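Side-chain contacts in packaging enzyme P4 (Pseudomonas phage phi6, PDB 4BLO), which hydrolyses nucleoside triphosphates as a RecA-like hexameric ATPase and probably uses that energy to package viral RNA into the capsid: residues L[68-73]-L[170-175]; L[211-216]-L[249-254]. All coordinates share one frame; numbering follows the deposited sequence.

Interaction 1: residues L[68-73]-L[170-175]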
ATOM      1  N   VAL L  68      -2.538  38.613  -6.703  1.00 55.37           N
ATOM      2  CA  VAL L  68      -2.963  39.989  -6.924  1.00 58.25           C
ATOM      3  C   VAL L  68      -2.155  40.622  -8.080  1.00 66.83           C
ATOM      4  O   VAL L  68      -2.745  41.317  -8.922  1.00 69.46           O
ATOM      5  CB  VAL L  68      -2.843  40.780  -5.584  1.00 60.82           C
ATOM      6  CG1 VAL L  68      -2.536  42.259  -5.791  1.00 62.27           C
ATOM      7  CG2 VAL L  68      -4.095  40.600  -4.731  1.00 60.03           C
ATOM      8  N   LEU L  69      -0.821  40.370  -8.123  1.00 62.87           N
ATOM      9  CA  LEU L  69       0.087  40.966  -9.115  1.00 64.33           C
ATOM     10  C   LEU L  69       0.111  40.242 -10.468  1.00 70.62           C
ATOM     11  O   LEU L  69       0.290  40.911 -11.488  1.00 73.46           O
ATOM     12  CB  LEU L  69       1.523  41.059  -8.573  1.00 62.73           C
ATOM     13  CG  LEU L  69       1.752  41.910  -7.315  1.00 67.19           C
ATOM     14  CD1 LEU L  69       3.163  41.800  -6.859  1.00 66.63           C
ATOM     15  CD2 LEU L  69       1.431  43.382  -7.545  1.00 71.63           C
ATOM     16  N   LEU L  70      -0.046  38.901 -10.491  1.00 65.68           N
ATOM     17  CA  LEU L  70       0.013  38.114 -11.738  1.00 65.81           C
ATOM     18  C   LEU L  70      -1.347  37.537 -12.130  1.00 72.28           C
ATOM     19  O   LEU L  70      -2.106  37.137 -11.243  1.00 70.54           O
ATOM     20  CB  LEU L  70       1.036  36.969 -11.604  1.00 62.87           C
ATOM     21  CG  LEU L  70       2.429  37.328 -11.076  1.00 65.43           C
ATOM     22  CD1 LEU L  70       3.060  36.144 -10.379  1.00 62.28           C
ATOM     23  CD2 LEU L  70       3.328  37.865 -12.181  1.00 69.52           C
ATOM     24  N   LYS L  71      -1.647  37.469 -13.453  1.00 72.53           N
ATOM     25  CA  LYS L  71      -2.915  36.905 -13.953  1.00 73.89           C
ATOM     26  C   LYS L  71      -2.959  35.385 -13.717  1.00 76.09           C
ATOM     27  O   LYS L  71      -4.016  34.845 -13.368  1.00 75.74           O
ATOM     28  CB  LYS L  71      -3.150  37.244 -15.432  1.00 79.77           C
ATOM     29  CG  LYS L  71      -3.932  38.547 -15.621  1.00 94.50           C
ATOM     30  CD  LYS L  71      -4.838  38.494 -16.850  1.00105.32           C
ATOM     31  CE  LYS L  71      -5.667  39.747 -17.018  1.00116.88           C
ATOM     32  NZ  LYS L  71      -6.546  39.683 -18.218  1.00125.66           N
ATOM     33  N   ASP L  72      -1.797  34.721 -13.862  1.00 70.63           N
ATOM     34  CA  ASP L  72      -1.611  33.301 -13.578  1.00 68.28           C
ATOM     35  C   ASP L  72      -0.355  33.108 -12.713  1.00 68.46           C
ATOM     36  O   ASP L  72       0.713  33.646 -13.018  1.00 67.90           O
ATOM     37  CB  ASP L  72      -1.564  32.453 -14.860  1.00 71.70           C
ATOM     38  CG  ASP L  72      -1.490  30.948 -14.617  1.00 83.98           C
ATOM     39  OD1 ASP L  72      -2.252  30.449 -13.768  1.00 83.78           O
ATOM     40  OD2 ASP L  72      -0.690  30.267 -15.310  1.00 90.81           O
ATOM     41  N   THR L  73      -0.518  32.348 -11.623  1.00 62.68           N
ATOM     42  CA  THR L  73       0.478  32.053 -10.593  1.00 60.48           C
ATOM     43  C   THR L  73       1.258  30.721 -10.837  1.00 62.64           C
ATOM     44  O   THR L  73       2.075  30.345 -10.005  1.00 60.51           O
ATOM     45  CB  THR L  73      -0.232  32.006  -9.217  1.00 71.00           C
ATOM     46  OG1 THR L  73      -1.340  31.106  -9.298  1.00 74.44           O
ATOM     47  CG2 THR L  73      -0.731  33.374  -8.745  1.00 69.48           C
ATOM     48  N   MET L 170       4.812  30.136  -3.429  1.00 40.70           N
ATOM     49  CA  MET L 170       5.920  30.137  -2.470  1.00 39.78           C
ATOM     50  C   MET L 170       7.257  30.353  -3.170  1.00 44.76           C
ATOM     51  O   MET L 170       8.022  31.229  -2.765  1.00 45.73           O
ATOM     52  CB  MET L 170       5.967  28.841  -1.658  1.00 40.77           C
ATOM     53  CG  MET L 170       6.832  28.967  -0.425  1.00 44.26           C
ATOM     54  SD  MET L 170       7.575  27.400   0.048  1.00 48.49           S
ATOM     55  CE  MET L 170       8.874  27.251  -1.197  1.00 45.56           C
ATOM     56  N   LEU L 171       7.520  29.574  -4.230  1.00 39.59           N
ATOM     57  CA  LEU L 171       8.755  29.655  -5.004  1.00 38.72           C
ATOM     58  C   LEU L 171       8.880  31.003  -5.719  1.00 43.65           C
ATOM     59  O   LEU L 171       9.979  31.549  -5.745  1.00 43.92           O
ATOM     60  CB  LEU L 171       8.852  28.492  -5.999  1.00 38.26           C
ATOM     61  CG  LEU L 171       8.961  27.084  -5.378  1.00 40.66           C
ATOM     62  CD1 LEU L 171       8.693  26.025  -6.405  1.00 39.38           C
ATOM     63  CD2 LEU L 171      10.320  26.862  -4.735  1.00 43.85           C
ATOM     64  N   ILE L 172       7.764  31.560  -6.237  1.00 40.24           N
ATOM     65  CA  ILE L 172       7.748  32.862  -6.912  1.00 41.80           C
ATOM     66  C   ILE L 172       8.268  33.950  -5.957  1.00 46.51           C
ATOM     67  O   ILE L 172       9.185  34.688  -6.321  1.00 47.12           O
ATOM     68  CB  ILE L 172       6.327  33.204  -7.447  1.00 45.41           C
ATOM     69  CG1 ILE L 172       6.016  32.416  -8.720  1.00 46.52           C
ATOM     70  CG2 ILE L 172       6.170  34.700  -7.717  1.00 47.41           C
ATOM     71  CD1 ILE L 172       4.558  32.399  -9.089  1.00 46.32           C
ATOM     72  N   VAL L 173       7.694  34.028  -4.744  1.00 41.45           N
ATOM     73  CA  VAL L 173       8.057  35.031  -3.749  1.00 41.37           C
ATOM     74  C   VAL L 173       9.474  34.768  -3.216  1.00 44.45           C
ATOM     75  O   VAL L 173      10.251  35.719  -3.101  1.00 47.25           O
ATOM     76  CB  VAL L 173       7.018  35.131  -2.601  1.00 45.06           C
ATOM     77  CG1 VAL L 173       7.306  36.335  -1.703  1.00 45.94           C
ATOM     78  CG2 VAL L 173       5.599  35.223  -3.146  1.00 45.52           C
ATOM     79  N   CYS L 174       9.817  33.493  -2.931  1.00 37.19           N
ATOM     80  CA  CYS L 174      11.131  33.109  -2.412  1.00 36.36           C
ATOM     81  C   CYS L 174      12.256  33.436  -3.412  1.00 44.22           C
ATOM     82  O   CYS L 174      13.195  34.141  -3.038  1.00 45.31           O
ATOM     83  CB  CYS L 174      11.151  31.636  -2.019  1.00 34.45           C
ATOM     84  SG  CYS L 174      10.404  31.288  -0.402  1.00 36.10           S
ATOM     85  N   ILE L 175      12.156  32.953  -4.675  1.00 41.75           N
ATOM     86  CA  ILE L 175      13.163  33.197  -5.716  1.00 42.82           C
ATOM     87  C   ILE L 175      13.128  34.674  -6.156  1.00 49.41           C
ATOM     88  O   ILE L 175      14.177  35.313  -6.197  1.00 50.88           O
ATOM     89  CB  ILE L 175      13.016  32.225  -6.926  1.00 45.67           C
ATOM     90  CG1 ILE L 175      13.215  30.760  -6.483  1.00 43.45           C
ATOM     91  CG2 ILE L 175      13.989  32.585  -8.070  1.00 48.68           C
ATOM     92  CD1 ILE L 175      12.517  29.719  -7.368  1.00 46.75           C
TER

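Interaction 2: residues L[211-216]-L[249-254]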
ATOM      1  N   SER L 211      15.553  14.962  -0.127  1.00 27.37           N
ATOM      2  CA  SER L 211      15.963  15.297  -1.486  1.00 27.30           C
ATOM      3  C   SER L 211      15.341  16.625  -1.902  1.00 32.19           C
ATOM      4  O   SER L 211      16.035  17.455  -2.485  1.00 32.29           O
ATOM      5  CB  SER L 211      15.581  14.179  -2.455  1.00 30.27           C
ATOM      6  OG  SER L 211      16.616  13.205  -2.479  1.00 36.25           O
ATOM      7  N   LEU L 212      14.058  16.850  -1.547  1.00 31.44           N
ATOM      8  CA  LEU L 212      13.346  18.091  -1.847  1.00 32.91           C
ATOM      9  C   LEU L 212      14.003  19.302  -1.165  1.00 36.54           C
ATOM     10  O   LEU L 212      14.150  20.333  -1.815  1.00 35.60           O
ATOM     11  CB  LEU L 212      11.867  18.003  -1.441  1.00 33.34           C
ATOM     12  CG  LEU L 212      10.827  18.116  -2.582  1.00 39.30           C
ATOM     13  CD1 LEU L 212       9.415  17.883  -2.064  1.00 39.84           C
ATOM     14  CD2 LEU L 212      10.890  19.469  -3.271  1.00 40.08           C
ATOM     15  N   LEU L 213      14.432  19.160   0.114  1.00 33.42           N
ATOM     16  CA  LEU L 213      15.113  20.229   0.858  1.00 33.42           C
ATOM     17  C   LEU L 213      16.421  20.636   0.160  1.00 34.10           C
ATOM     18  O   LEU L 213      16.694  21.834   0.051  1.00 32.69           O
ATOM     19  CB  LEU L 213      15.407  19.799   2.307  1.00 33.58           C
ATOM     20  CG  LEU L 213      14.272  19.859   3.326  1.00 37.34           C
ATOM     21  CD1 LEU L 213      14.690  19.196   4.622  1.00 37.77           C
ATOM     22  CD2 LEU L 213      13.877  21.288   3.634  1.00 39.42           C
ATOM     23  N   THR L 214      17.205  19.634  -0.328  1.00 27.75           N
ATOM     24  CA  THR L 214      18.468  19.835  -1.055  1.00 28.15           C
ATOM     25  C   THR L 214      18.213  20.542  -2.404  1.00 31.39           C
ATOM     26  O   THR L 214      18.938  21.485  -2.747  1.00 28.87           O
ATOM     27  CB  THR L 214      19.209  18.512  -1.250  1.00 33.33           C
ATOM     28  OG1 THR L 214      19.450  17.917   0.024  1.00 37.13           O
ATOM     29  CG2 THR L 214      20.526  18.692  -1.954  1.00 28.09           C
ATOM     30  N   ASP L 215      17.182  20.080  -3.150  1.00 28.69           N
ATOM     31  CA  ASP L 215      16.769  20.650  -4.432  1.00 29.75           C
ATOM     32  C   ASP L 215      16.290  22.099  -4.239  1.00 34.35           C
ATOM     33  O   ASP L 215      16.618  22.964  -5.054  1.00 35.18           O
ATOM     34  CB  ASP L 215      15.667  19.791  -5.081  1.00 31.61           C
ATOM     35  CG  ASP L 215      16.136  18.503  -5.723  1.00 39.16           C
ATOM     36  OD1 ASP L 215      17.368  18.257  -5.737  1.00 44.29           O
ATOM     37  OD2 ASP L 215      15.278  17.759  -6.254  1.00 35.65           O
ATOM     38  N   ILE L 216      15.542  22.364  -3.150  1.00 29.45           N
ATOM     39  CA  ILE L 216      15.068  23.712  -2.822  1.00 29.73           C
ATOM     40  C   ILE L 216      16.294  24.582  -2.432  1.00 37.29           C
ATOM     41  O   ILE L 216      16.427  25.696  -2.935  1.00 36.96           O
ATOM     42  CB  ILE L 216      13.964  23.681  -1.734  1.00 30.80           C
ATOM     43  CG1 ILE L 216      12.629  23.187  -2.317  1.00 29.95           C
ATOM     44  CG2 ILE L 216      13.798  25.031  -1.071  1.00 31.28           C
ATOM     45  CD1 ILE L 216      11.637  22.644  -1.308  1.00 25.18           C
ATOM     46  N   ALA L 249      22.311  17.664   6.839  1.00 31.51           N
ATOM     47  CA  ALA L 249      23.040  17.136   5.676  1.00 31.31           C
ATOM     48  C   ALA L 249      22.341  17.482   4.336  1.00 36.83           C
ATOM     49  O   ALA L 249      22.892  17.199   3.267  1.00 37.31           O
ATOM     50  CB  ALA L 249      23.181  15.626   5.812  1.00 31.49           C
ATOM     51  N   SER L 250      21.143  18.109   4.405  1.00 32.59           N
ATOM     52  CA  SER L 250      20.327  18.464   3.248  1.00 31.52           C
ATOM     53  C   SER L 250      20.096  19.981   3.084  1.00 34.92           C
ATOM     54  O   SER L 250      19.485  20.381   2.089  1.00 36.07           O
ATOM     55  CB  SER L 250      18.978  17.755   3.348  1.00 35.49           C
ATOM     56  OG  SER L 250      19.149  16.351   3.436  1.00 45.95           O
ATOM     57  N   THR L 251      20.561  20.827   4.032  1.00 28.44           N
ATOM     58  CA  THR L 251      20.366  22.278   3.922  1.00 27.20           C
ATOM     59  C   THR L 251      21.666  23.060   4.230  1.00 32.69           C
ATOM     60  O   THR L 251      22.567  22.523   4.883  1.00 34.79           O
ATOM     61  CB  THR L 251      19.229  22.759   4.860  1.00 28.44           C
ATOM     62  OG1 THR L 251      19.633  22.609   6.227  1.00 29.60           O
ATOM     63  CG2 THR L 251      17.868  22.095   4.574  1.00 21.77           C
ATOM     64  N   VAL L 252      21.735  24.339   3.770  1.00 27.59           N
ATOM     65  CA  VAL L 252      22.828  25.302   3.966  1.00 28.83           C
ATOM     66  C   VAL L 252      22.794  25.823   5.442  1.00 32.40           C
ATOM     67  O   VAL L 252      23.821  26.261   5.997  1.00 30.93           O
ATOM     68  CB  VAL L 252      22.684  26.447   2.903  1.00 32.12           C
ATOM     69  CG1 VAL L 252      23.466  27.704   3.272  1.00 32.52           C
ATOM     70  CG2 VAL L 252      23.089  25.955   1.513  1.00 32.06           C
ATOM     71  N   GLY L 253      21.596  25.761   6.033  1.00 29.83           N
ATOM     72  CA  GLY L 253      21.304  26.182   7.396  1.00 30.20           C
ATOM     73  C   GLY L 253      20.230  25.335   8.056  1.00 35.08           C
ATOM     74  O   GLY L 253      19.266  24.891   7.415  1.00 32.95           O
ATOM     75  N   ALA L 254      20.403  25.079   9.348  1.00 32.40           N
ATOM     76  CA  ALA L 254      19.434  24.314  10.115  1.00 30.59           C
ATOM     77  C   ALA L 254      19.439  24.796  11.549  1.00 34.38           C
ATOM     78  O   ALA L 254      20.503  25.027  12.126  1.00 34.25           O
ATOM     79  CB  ALA L 254      19.740  22.820  10.036  1.00 30.81           C
TER

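Interaction 1: residues L[68-73]-L[170-175]
The flat group in this contact is the backbone carbonyl of Thr73, and Ile172 meets it obliquely over one face. Ile172 CD1 lies 3.4 Å from Thr73 O, well tilted out of the carbonyl plane. No hydrogen bond joins the two segments. The methyl end of Ile172 rests on the polar oxygen by van der Waals contact alone. Leu70 supplies the apolar partner. Its CD1 is 4.2 Å from Ile172 CD1 and 4.3 Å from Ile172 CG2, so one leucine methyl faces both branches of the isoleucine. The extended outer torsion of Ile172 (chi2 164°) carries CD1 away from its helix, where it reaches both Leu70 and Thr73. Leu70 is the first residue to leave helical geometry after helix 66-69, and its side chain turns inward from that bend. Tyr44 of helix 38-54 and Pro66 also pack on Ile172. The contact sets the loop after helix 66-69 against helix 167-179. This helix lies in the beta-alpha-beta crossover between parallel strands 161-163 and 184-187, a connection typical of the P-loop NTPase core.

Interaction 2: residues L[211-216]-L[249-254]
Thr214, on helix 208-222, meets Ser250 on the turn that leads into strand 253-258. Its CB stands 3.8 Å from Ser250 O. One bond further out, Thr214 OG1 reaches the same carbonyl oxygen at 3.2 Å and also lies 3.4 Å from Ser250 CB. The first torsion (chi1 -58°) swings OG1 back over its own helix, within reach of Tyr210 O as well as of Ser250 O. The bond to Ser250 O is not settled, because Tyr210 O, one helical turn back, competes for the single hydroxyl proton. Arg190 of the second subunit bonds to Thr214 OG1 through NH2 and to Ser250 OG through NH1. Ser250 OG also bonds Gln246 O. Bound ADP lies about 9 Å from the Ser250 side chain. Next to this polar pair is an apolar one. Leu213 CB is 4.1 Å from Thr251 CG2, and Leu213 CD2 is 4.2 Å from that methyl. Thr251 OG1 donates a hydrogen bond to Gly253 O (2.6 Å). That oxygen is approached from above the carbonyl plane, 64° out of it. Two buried hydroxyls, one from each segment, thus serve the same guanidinium group from a neighbouring chain. The chemistry implies a polar seam at the subunit interface, in which Arg190 probably favours hydroxyl orientations that point their protons toward backbone carbonyls.

The two interactions follow in series along the chain, with interaction 1 closed before interaction 2 opens. Their centres are 22 Å apart on opposite sides of the chain's centre, although their nearest atoms come within about 5 Å without touching. Both involve helices that connect strands of the same mixed sheet. Helix 167-179 leads to strand 184-187, and helix 208-222 leads to the neighbouring strand 226-231. Interaction 1 joins the sheet-flanking helix 167-179 to the loop after helix 66-69 and touches no other chain. Interaction 2 lies at a subunit boundary of the six-chain assembly, nearer the bound nucleotide. One contact therefore belongs to the build of a single subunit, and the other also to its junction with a neighbour.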